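ATPase BagA (Mycobacterium tuberculosis H37Rv, PDB 6BS3) forms one of the two ATP-hydrolysing subunits of the BagAB complex, whose ATPase activity is needed for resistance to nitric oxide and to elevated glycerol. Local coordinates at residues R171-T176 with E225-M230; I206-L211 with Q218-A223. All blocks are in the same frame, centred on the assembly; numbering follows the deposited sequence.

Contact 1 (R171-T176 with E225-M230); sequences RFLDVT and EELAQM
Met230 reaches across to Asp174 with its terminal methyl: CE lies 3.7 Å from Asp174 CB and about as near to Asp174 CA and CG, so it rests on the carbon part of the aspartate rather than on its carboxylate oxygens. The two side chains cross at about a right angle. The same methyl lies 4.0 Å from the backbone O of Leu173, a van der Waals contact. Met230 is extended through CG and SD and then bends at its last torsion (chi3 72°), which turns CE onto the aspartate. Beside this, Leu173 and Leu227 meet by one methyl each, CD1 of Leu173 to CD2 of Leu227 at 4.3 Å, a looser apolar touch between buried residues.

The contact joins the junction between helices 169-172 and 175-179 to the C-terminal end of helix 214-229, within the P-loop NTPase fold of the ArsA ATPase family. At that junction Leu173 is the first residue to leave helical geometry, and Asp174, the centre of an inverse gamma turn, is the N-cap of helix 175-179. Its chi1 of -163° sets CG beside the carbonyl carbon, where OD1 can reach the backbone N of Lys177 in a weak hydrogen bond. OD1 thus turns to its own helix, while CB, with CA and CG, carries the methionine methyl. A weak bond from Val175 N to Leu173 O spans the gamma turn; Asp174 N to Arg171 O, at 3.0 Å, ties the aspartate back to the preceding helix.

On the other segment, Met230 N bonds to Glu226 O at 3.3 Å, and Met230 O accepts a hydrogen bond from His200 NE2. Leu232 packs on both Leu173 and Leu227, Leu199 of helix 188-200 also touches Leu173, and Ala170 touches the Met230 side chain.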
loop_
_atom_site.group_PDB
_atom_site.type_symbol
_atom_site.label_atom_id
_atom_site.label_comp_id
_atom_site.label_asym_id
_atom_site.label_seq_id
_atom_site.Cartn_x
_atom_site.Cartn_y
_atom_site.Cartn_z
ATOM N N ARG A 171 14.600 9.129 -2.442
ATOM C CA ARG A 171 15.433 8.598 -3.526
ATOM C C ARG A 171 14.973 9.125 -4.901
ATOM O O ARG A 171 15.815 9.501 -5.725
ATOM C CB ARG A 171 15.443 7.054 -3.484
ATOM C CG ARG A 171 16.129 6.349 -4.688
ATOM C CD ARG A 171 17.637 6.580 -4.773
ATOM N NE ARG A 171 18.332 6.211 -3.534
ATOM C CZ ARG A 171 18.909 5.034 -3.309
ATOM N NH1 ARG A 171 18.905 4.093 -4.247
ATOM N NH2 ARG A 171 19.501 4.790 -2.146
ATOM N N PHE A 172 13.646 9.189 -5.135
ATOM C CA PHE A 172 13.079 9.711 -6.383
ATOM C C PHE A 172 13.536 11.154 -6.678
ATOM O O PHE A 172 13.742 11.510 -7.845
ATOM C CB PHE A 172 11.543 9.628 -6.359
ATOM C CG PHE A 172 10.844 10.262 -7.544
ATOM C CD1 PHE A 172 10.915 9.682 -8.809
ATOM C CD2 PHE A 172 10.094 11.425 -7.391
ATOM C CE1 PHE A 172 10.262 10.265 -9.903
ATOM C CE2 PHE A 172 9.433 12.005 -8.489
ATOM C CZ PHE A 172 9.521 11.419 -9.734
ATOM N N LEU A 173 13.685 11.977 -5.616
ATOM C CA LEU A 173 14.089 13.377 -5.744
ATOM C C LEU A 173 15.591 13.580 -5.550
ATOM O O LEU A 173 16.060 14.718 -5.544
ATOM C CB LEU A 173 13.251 14.277 -4.807
ATOM C CG LEU A 173 11.728 14.199 -5.022
ATOM C CD1 LEU A 173 10.981 14.787 -3.856
ATOM C CD2 LEU A 173 11.313 14.807 -6.360
ATOM N N ASP A 174 16.349 12.482 -5.434
ATOM C CA ASP A 174 17.796 12.539 -5.277
ATOM C C ASP A 174 18.460 12.525 -6.663
ATOM O O ASP A 174 18.896 11.480 -7.158
ATOM C CB ASP A 174 18.281 11.409 -4.356
ATOM C CG ASP A 174 19.670 11.580 -3.776
ATOM O OD1 ASP A 174 20.430 12.447 -4.279
ATOM O OD2 ASP A 174 20.007 10.840 -2.831
ATOM N N VAL A 175 18.492 13.702 -7.296
ATOM C CA VAL A 175 19.028 13.931 -8.646
ATOM C C VAL A 175 20.533 13.584 -8.745
ATOM O O VAL A 175 20.957 13.012 -9.746
ATOM C CB VAL A 175 18.698 15.371 -9.140
ATOM C CG1 VAL A 175 19.108 15.588 -10.601
ATOM C CG2 VAL A 175 17.214 15.673 -8.966
ATOM N N THR A 176 21.308 13.877 -7.697
ATOM C CA THR A 176 22.741 13.579 -7.621
ATOM C C THR A 176 22.971 12.060 -7.678
ATOM O O THR A 176 23.810 11.630 -8.469
ATOM C CB THR A 176 23.366 14.299 -6.410
ATOM O OG1 THR A 176 23.259 15.706 -6.640
ATOM C CG2 THR A 176 24.827 13.935 -6.179
ATOM N N GLU A 225 11.925 13.874 7.795
ATOM C CA GLU A 225 13.302 13.908 8.308
ATOM C C GLU A 225 14.325 13.730 7.170
ATOM O O GLU A 225 15.275 14.516 7.080
ATOM C CB GLU A 225 13.479 12.836 9.404
ATOM C CG GLU A 225 14.847 12.777 10.071
ATOM C CD GLU A 225 14.989 11.725 11.162
ATOM O OE1 GLU A 225 14.416 10.616 11.019
ATOM O OE2 GLU A 225 15.691 12.011 12.161
ATOM N N GLU A 226 14.107 12.725 6.291
ATOM C CA GLU A 226 14.966 12.433 5.141
ATOM C C GLU A 226 14.922 13.621 4.166
ATOM O O GLU A 226 15.956 14.028 3.647
ATOM C CB GLU A 226 14.432 11.194 4.417
ATOM C CG GLU A 226 15.345 9.991 4.386
ATOM C CD GLU A 226 14.817 8.850 3.534
ATOM O OE1 GLU A 226 13.608 8.528 3.640
ATOM O OE2 GLU A 226 15.614 8.278 2.756
ATOM N N LEU A 227 13.723 14.181 3.927
ATOM C CA LEU A 227 13.558 15.303 3.008
ATOM C C LEU A 227 14.192 16.606 3.542
ATOM O O LEU A 227 14.820 17.322 2.765
ATOM C CB LEU A 227 12.084 15.490 2.605
ATOM C CG LEU A 227 11.455 14.384 1.758
ATOM C CD1 LEU A 227 9.920 14.502 1.744
ATOM C CD2 LEU A 227 11.999 14.373 0.338
ATOM N N ALA A 228 14.048 16.887 4.860
ATOM C CA ALA A 228 14.647 18.057 5.540
ATOM C C ALA A 228 16.178 18.012 5.455
ATOM O O ALA A 228 16.796 19.056 5.221
ATOM C CB ALA A 228 14.212 18.117 6.998
ATOM N N GLN A 229 16.779 16.795 5.601
ATOM C CA GLN A 229 18.222 16.549 5.489
ATOM C C GLN A 229 18.738 16.867 4.084
ATOM O O GLN A 229 19.868 17.325 3.931
ATOM C CB GLN A 229 18.563 15.095 5.855
ATOM C CG GLN A 229 18.664 14.860 7.357
ATOM C CD GLN A 229 19.066 13.450 7.724
ATOM O OE1 GLN A 229 20.008 13.242 8.495
ATOM N NE2 GLN A 229 18.359 12.445 7.205
ATOM N N MET A 230 17.909 16.622 3.069
ATOM C CA MET A 230 18.226 16.890 1.666
ATOM C C MET A 230 17.954 18.358 1.311
ATOM O O MET A 230 18.279 18.791 0.205
ATOM C CB MET A 230 17.398 15.980 0.762
ATOM C CG MET A 230 17.793 14.512 0.844
ATOM S SD MET A 230 16.688 13.458 -0.136
ATOM C CE MET A 230 17.197 13.906 -1.799
#

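Contact 2 (I206-L211 with Q218-A223); sequences IHLVTL and QETLEA
Leu208 supplies the apolar part of this buried strand-to-helix contact. Its CD2 methyl meets the Ala223 methyl, CB, at 3.8 Å and lies 3.9 Å from the backbone O of Thr220, while Leu208 CB lies 4.0 Å from Thr220 CG2. The leucine thus spans almost one helical turn, from Thr220 to Ala223. Thr27 of the adjoining strand 23-28 and Ile224 of the helix also touch its side chain.

Strand 204-210 and helix 214-229 are the first two elements of a beta-alpha-beta unit completed by strand 234-242, part of the largely parallel sheet of this P-loop NTPase fold. The two segments run nearly antiparallel, at 162°, with their axes 8.7 Å apart at closest approach. Val209 points away from this helix, onto the other face of the sheet, where its side chain comes, nearest atom to nearest atom, within about 4 Å of Gly33 and of the Asn240 side chain, both ATP-binding residues, and about 6 Å of the bound ADP.

The threonines bring polar groups into the interface. Thr220 OG1 lies 3.4 Å from Thr210 CB, and the two side chains cross at about a right angle. Thr220 has its CG2 anti to the backbone N and its hydroxyl beside that N (chi1 -64°), which sends the methyl to Leu208 and leaves OG1 hydrogen-bonded to Pro216 O, one turn earlier in the helix. That bond gives the buried hydroxyl a partner within its own helix.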
loop_
_atom_site.group_PDB
_atom_site.type_symbol
_atom_site.label_atom_id
_atom_site.label_comp_id
_atom_site.label_asym_id
_atom_site.label_seq_id
_atom_site.Cartn_x
_atom_site.Cartn_y
_atom_site.Cartn_z
ATOM N N ILE A 206 6.504 19.644 -1.105
ATOM C CA ILE A 206 6.171 18.222 -0.965
ATOM C C ILE A 206 5.110 18.101 0.140
ATOM O O ILE A 206 5.372 18.471 1.284
ATOM C CB ILE A 206 7.422 17.348 -0.673
ATOM C CG1 ILE A 206 8.463 17.467 -1.809
ATOM C CG2 ILE A 206 7.041 15.874 -0.426
ATOM C CD1 ILE A 206 9.887 17.537 -1.396
ATOM N N HIS A 207 3.916 17.608 -0.229
ATOM C CA HIS A 207 2.789 17.365 0.665
ATOM C C HIS A 207 2.766 15.873 0.990
ATOM O O HIS A 207 3.060 15.038 0.135
ATOM C CB HIS A 207 1.446 17.830 0.045
ATOM C CG HIS A 207 1.496 19.222 -0.497
ATOM N ND1 HIS A 207 1.646 20.319 0.342
ATOM C CD2 HIS A 207 1.485 19.647 -1.781
ATOM C CE1 HIS A 207 1.712 21.370 -0.459
ATOM N NE2 HIS A 207 1.600 21.015 -1.744
ATOM N N LEU A 208 2.469 15.552 2.241
ATOM C CA LEU A 208 2.497 14.180 2.726
ATOM C C LEU A 208 1.146 13.773 3.247
ATOM O O LEU A 208 0.676 14.271 4.267
ATOM C CB LEU A 208 3.592 13.995 3.797
ATOM C CG LEU A 208 5.006 14.360 3.358
ATOM C CD1 LEU A 208 5.371 15.786 3.776
ATOM C CD2 LEU A 208 6.002 13.345 3.849
ATOM N N VAL A 209 0.511 12.885 2.509
ATOM C CA VAL A 209 -0.777 12.317 2.871
ATOM C C VAL A 209 -0.537 11.228 3.920
ATOM O O VAL A 209 0.368 10.417 3.782
ATOM C CB VAL A 209 -1.531 11.773 1.625
ATOM C CG1 VAL A 209 -2.851 11.105 2.018
ATOM C CG2 VAL A 209 -1.779 12.891 0.623
ATOM N N THR A 210 -1.359 11.230 4.964
ATOM C CA THR A 210 -1.326 10.232 6.024
ATOM C C THR A 210 -2.736 9.869 6.470
ATOM O O THR A 210 -3.678 10.631 6.248
ATOM C CB THR A 210 -0.411 10.699 7.202
ATOM O OG1 THR A 210 -0.155 9.576 8.045
ATOM C CG2 THR A 210 -1.016 11.849 8.033
ATOM N N LEU A 211 -2.863 8.696 7.112
ATOM C CA LEU A 211 -4.077 8.235 7.786
ATOM C C LEU A 211 -3.730 8.242 9.276
ATOM O O LEU A 211 -2.541 8.200 9.634
ATOM C CB LEU A 211 -4.507 6.824 7.329
ATOM C CG LEU A 211 -4.912 6.658 5.841
ATOM C CD1 LEU A 211 -5.059 5.202 5.485
ATOM C CD2 LEU A 211 -6.197 7.413 5.497
ATOM N N GLN A 218 4.198 7.005 10.940
ATOM C CA GLN A 218 5.624 6.705 11.093
ATOM C C GLN A 218 6.406 7.036 9.812
ATOM O O GLN A 218 7.491 7.616 9.887
ATOM C CB GLN A 218 5.801 5.225 11.443
ATOM C CG GLN A 218 7.222 4.821 11.871
ATOM C CD GLN A 218 7.322 3.348 12.206
ATOM O OE1 GLN A 218 6.491 2.779 12.933
ATOM N NE2 GLN A 218 8.346 2.699 11.683
ATOM N N GLU A 219 5.859 6.652 8.648
ATOM C CA GLU A 219 6.469 6.871 7.341
ATOM C C GLU A 219 6.502 8.334 6.974
ATOM O O GLU A 219 7.478 8.769 6.370
ATOM C CB GLU A 219 5.768 6.049 6.267
ATOM C CG GLU A 219 6.019 4.558 6.397
ATOM C CD GLU A 219 5.912 3.784 5.100
ATOM O OE1 GLU A 219 5.732 4.409 4.029
ATOM O OE2 GLU A 219 6.005 2.539 5.154
ATOM N N THR A 220 5.446 9.088 7.345
ATOM C CA THR A 220 5.322 10.534 7.156
ATOM C C THR A 220 6.465 11.228 7.927
ATOM O O THR A 220 7.158 12.071 7.352
ATOM C CB THR A 220 3.919 11.029 7.599
ATOM O OG1 THR A 220 2.940 10.437 6.761
ATOM C CG2 THR A 220 3.765 12.545 7.507
ATOM N N LEU A 221 6.673 10.844 9.200
ATOM C CA LEU A 221 7.734 11.397 10.057
ATOM C C LEU A 221 9.139 11.099 9.503
ATOM O O LEU A 221 9.960 12.010 9.395
ATOM C CB LEU A 221 7.593 10.879 11.504
ATOM C CG LEU A 221 6.348 11.330 12.282
ATOM C CD1 LEU A 221 6.200 10.549 13.582
ATOM C CD2 LEU A 221 6.390 12.807 12.571
ATOM N N GLU A 222 9.389 9.824 9.130
ATOM C CA GLU A 222 10.639 9.328 8.553
ATOM C C GLU A 222 10.955 9.988 7.216
ATOM O O GLU A 222 12.130 10.240 6.943
ATOM C CB GLU A 222 10.580 7.810 8.377
ATOM C CG GLU A 222 10.720 7.040 9.681
ATOM C CD GLU A 222 10.370 5.566 9.624
ATOM O OE1 GLU A 222 10.528 4.885 10.662
ATOM O OE2 GLU A 222 9.936 5.088 8.550
ATOM N N ALA A 223 9.915 10.256 6.380
ATOM C CA ALA A 223 10.059 10.934 5.088
ATOM C C ALA A 223 10.392 12.414 5.284
ATOM O O ALA A 223 11.334 12.882 4.658
ATOM C CB ALA A 223 8.806 10.774 4.234
#

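The two contacts have centres 14 Å apart and share helix 214-229: contact 2 uses its middle, against strand 204-210, and contact 1 its C-terminal end, against the junction of helices 169-172 and 175-179. Along the chain, 171-176 comes first, then 206-211, 218-223 and 225-230, so both segments of contact 2 fall between those of contact 1. Ile206, in the strand segment of contact 2, packs on contact 1, its CD1 lying 3.8 Å from Leu173 CD1 and its CG2 3.9 Å from Leu227 CD1. Through it strand 204-210, whose Val209 lies beside the nucleotide site, touches the leucines of contact 1, whose centre is about 17 Å from that of the chain.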